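Local coordinates for terminal oxygenase component of carbazole 1,9a-dioxygenase (Nocardioides aromaticivorans, PDB 3GCF) that catalyses the dioxygenation of carbazole at its 1 and 9a positions as a Rieske non-haem iron oxygenase, using electrons received from a ferredoxin, at the interface of chains A and B. Residues are numbered along the deposited sequence; one frame, centred on the assembly and turned at random. Chains: chain A/B, Terminal oxygenase component of carbazole 1,9a-dioxygenase.

The interface of chains A and B. Residues chain A 179, 182, 344, 347-348, 357-359, 363, 370; chain B 76-79, 101.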
# COMPACT_ATOMS: atom_id res chain seq x y z
N LEU A 179 18.07 -7.15 11.52
CA LEU A 179 17.54 -6.55 12.73
C LEU A 179 17.07 -7.66 13.67
O LEU A 179 17.02 -7.48 14.88
CB LEU A 179 16.37 -5.60 12.41
CG LEU A 179 16.73 -4.41 11.50
CD1 LEU A 179 15.50 -3.52 11.30
CD2 LEU A 179 17.86 -3.62 12.14
N GLU A 182 20.50 -9.23 15.21
CA GLU A 182 21.04 -8.27 16.17
C GLU A 182 20.15 -8.04 17.39
O GLU A 182 20.61 -7.55 18.41
CB GLU A 182 21.34 -6.95 15.45
CG GLU A 182 22.48 -7.11 14.45
CD GLU A 182 22.92 -5.80 13.83
OE1 GLU A 182 22.54 -4.73 14.35
OE2 GLU A 182 23.66 -5.85 12.83
N GLN A 344 12.51 -0.86 14.39
CA GLN A 344 13.81 -0.45 13.85
C GLN A 344 13.85 -0.43 12.33
O GLN A 344 14.75 0.15 11.73
CB GLN A 344 14.91 -1.41 14.33
CG GLN A 344 15.11 -1.49 15.84
CD GLN A 344 16.07 -2.60 16.26
OE1 GLN A 344 17.26 -2.57 15.93
NE2 GLN A 344 15.56 -3.58 16.99
N PHE A 347 14.18 3.17 10.42
CA PHE A 347 15.50 3.76 10.64
C PHE A 347 16.58 3.09 9.81
O PHE A 347 17.28 3.74 9.02
CB PHE A 347 15.86 3.68 12.13
CG PHE A 347 17.19 4.29 12.47
CD1 PHE A 347 17.46 5.63 12.20
CD2 PHE A 347 18.17 3.54 13.11
CE1 PHE A 347 18.68 6.22 12.56
CE2 PHE A 347 19.40 4.11 13.48
CZ PHE A 347 19.65 5.45 13.20
N TYR A 348 16.73 1.78 9.99
CA TYR A 348 17.74 1.01 9.27
C TYR A 348 17.39 0.71 7.82
O TYR A 348 18.25 0.74 6.94
CB TYR A 348 18.00 -0.32 10.00
CG TYR A 348 18.84 -0.17 11.25
CD1 TYR A 348 20.24 -0.09 11.17
CD2 TYR A 348 18.24 -0.07 12.51
CE1 TYR A 348 21.01 0.08 12.32
CE2 TYR A 348 19.01 0.11 13.66
CZ TYR A 348 20.39 0.18 13.56
OH TYR A 348 21.15 0.37 14.69
N GLU A 357 23.46 5.08 13.36
CA GLU A 357 23.37 4.49 14.69
C GLU A 357 24.54 4.94 15.55
O GLU A 357 25.60 5.27 15.04
CB GLU A 357 23.41 2.96 14.58
CG GLU A 357 24.66 2.44 13.87
CD GLU A 357 24.82 0.93 13.92
OE1 GLU A 357 23.80 0.22 14.11
OE2 GLU A 357 25.96 0.45 13.75
N GLN A 358 24.33 4.97 16.86
CA GLN A 358 25.39 5.34 17.79
C GLN A 358 25.41 4.23 18.83
O GLN A 358 24.56 4.18 19.72
CB GLN A 358 25.10 6.71 18.42
CG GLN A 358 25.04 7.85 17.39
CD GLN A 358 24.84 9.23 18.02
OE1 GLN A 358 25.67 9.69 18.80
NE2 GLN A 358 23.74 9.89 17.67
N LEU A 359 26.38 3.33 18.69
CA LEU A 359 26.50 2.18 19.59
C LEU A 359 27.24 2.48 20.88
O LEU A 359 27.83 3.55 21.04
CB LEU A 359 27.21 1.04 18.85
CG LEU A 359 26.61 0.71 17.47
CD1 LEU A 359 27.40 -0.41 16.82
CD2 LEU A 359 25.15 0.31 17.64
N ASP A 363 27.42 -3.32 22.61
CA ASP A 363 27.17 -3.63 21.20
C ASP A 363 28.38 -4.23 20.47
O ASP A 363 28.26 -4.69 19.33
CB ASP A 363 26.70 -2.39 20.43
CG ASP A 363 25.42 -1.81 20.99
OD1 ASP A 363 24.54 -2.59 21.41
OD2 ASP A 363 25.29 -0.56 21.00
N ARG A 370 29.09 -8.62 12.85
CA ARG A 370 28.98 -8.00 11.54
C ARG A 370 30.27 -8.18 10.76
O ARG A 370 30.24 -8.48 9.56
CB ARG A 370 28.70 -6.50 11.68
CG ARG A 370 27.36 -6.16 12.29
CD ARG A 370 27.22 -4.66 12.43
NE ARG A 370 25.90 -4.28 12.91
CZ ARG A 370 25.57 -3.05 13.27
NH1 ARG A 370 26.47 -2.08 13.22
NH2 ARG A 370 24.34 -2.77 13.69
N ALA B 76 18.88 7.87 19.98
CA ALA B 76 20.17 8.01 19.30
C ALA B 76 20.87 6.66 19.13
O ALA B 76 21.74 6.52 18.27
CB ALA B 76 21.07 8.96 20.09
N HIS B 77 20.49 5.67 19.93
CA HIS B 77 21.13 4.35 19.87
C HIS B 77 20.82 3.61 18.56
O HIS B 77 21.65 3.56 17.65
CB HIS B 77 20.70 3.50 21.07
CG HIS B 77 21.39 2.18 21.16
ND1 HIS B 77 20.86 1.10 21.84
CD2 HIS B 77 22.59 1.76 20.69
CE1 HIS B 77 21.70 0.08 21.78
NE2 HIS B 77 22.76 0.46 21.08
N ARG B 78 19.62 3.03 18.47
CA ARG B 78 19.24 2.31 17.26
C ARG B 78 18.04 2.97 16.58
O ARG B 78 17.28 2.32 15.85
CB ARG B 78 18.97 0.84 17.57
CG ARG B 78 20.15 0.11 18.19
CD ARG B 78 19.90 -1.40 18.25
NE ARG B 78 19.76 -1.94 16.90
CZ ARG B 78 20.65 -2.73 16.31
NH1 ARG B 78 21.76 -3.08 16.95
NH2 ARG B 78 20.45 -3.14 15.07
N GLY B 79 17.85 4.25 16.86
CA GLY B 79 16.79 5.03 16.24
C GLY B 79 15.32 4.72 16.46
O GLY B 79 14.49 5.30 15.76
N TRP B 101 18.40 3.89 27.43
CA TRP B 101 19.12 5.15 27.29
C TRP B 101 18.16 6.24 27.79
O TRP B 101 17.00 6.29 27.39
CB TRP B 101 19.50 5.39 25.83
CG TRP B 101 20.72 4.62 25.40
CD1 TRP B 101 21.14 3.40 25.86
CD2 TRP B 101 21.66 5.00 24.38
NE1 TRP B 101 22.27 3.00 25.19
CE2 TRP B 101 22.61 3.96 24.27
CE3 TRP B 101 21.78 6.12 23.54
CZ2 TRP B 101 23.67 4.00 23.36
CZ3 TRP B 101 22.83 6.16 22.63
CH2 TRP B 101 23.76 5.11 22.55
O HOH W 1 21.73 8.10 15.99
O HOH W 2 22.09 -3.10 19.91
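Two neighbouring side chains of one Rieske cluster-binding loop, B:His77 and B:Arg78, reach into the catalytic domain of the next subunit and show how a redox centre can be docked through its own ligand. B:His77, a cluster ligand, sends NE2 to OD2 of the A:Asp363 carboxylate, 2.7 Å away, tip to tip. The bond uses the syn lone pair of OD2, and ring and carboxylate lie nearly coplanar, 17° apart. With CG anti to the backbone N (chi1 -175°), the imidazole has CG of B:Arg78 over one face and NE1 of B:Trp101 above the other, offset toward the rim, which probably limits its tilt. A backbone hydrogen bond continues the contact, as A:Gln358 N donates to B:His77 O (3.1 Å) on a carbonyl lone pair.

B:Arg78 bends at chi3 (63°) and crosses obliquely to A:Glu182, where NH2 forms a salt bridge to OE1 at 2.7 Å. OE1 lies in the guanidinium plane, but NH2 meets it from above the carboxylate plane. B:Arg78 NE bonds to A:Gln344 OE1 at 2.8 Å from above the amide carbonyl plane, while A:Tyr348 OH sits above one face of the guanidinium, toward its rim. At the arginine's backbone end, B:Gly79 CA packs over the centre of the A:Phe347 ring, 3.8 Å from the centroid; A:Phe347 CD2 in turn lies over the rim of the A:Tyr348 ring.

Behind this shell, A:Arg370 holds A:Glu182 side-on, NE to OE2 at 2.7 Å, and A:Glu357 end-on, NH1 to OE2 at 2.6 Å. A:Glu357 OE1 accepts A:Tyr348 OH on its anti lone pair, fixing the phenol. The two acids probably offset the nearness of the two arginines. An alanine in place of B:Arg78 would remove the bonds to A:Glu182 and A:Gln344 and the cover over the B:His77 ring, and would probably loosen the docking of the loop.

The patch fixes the Rieske loop and one cluster ligand against the trimer's next subunit, likely holding the cluster in position for electron transfer to that subunit's mononuclear iron, thought to run mainly through the other cluster histidine.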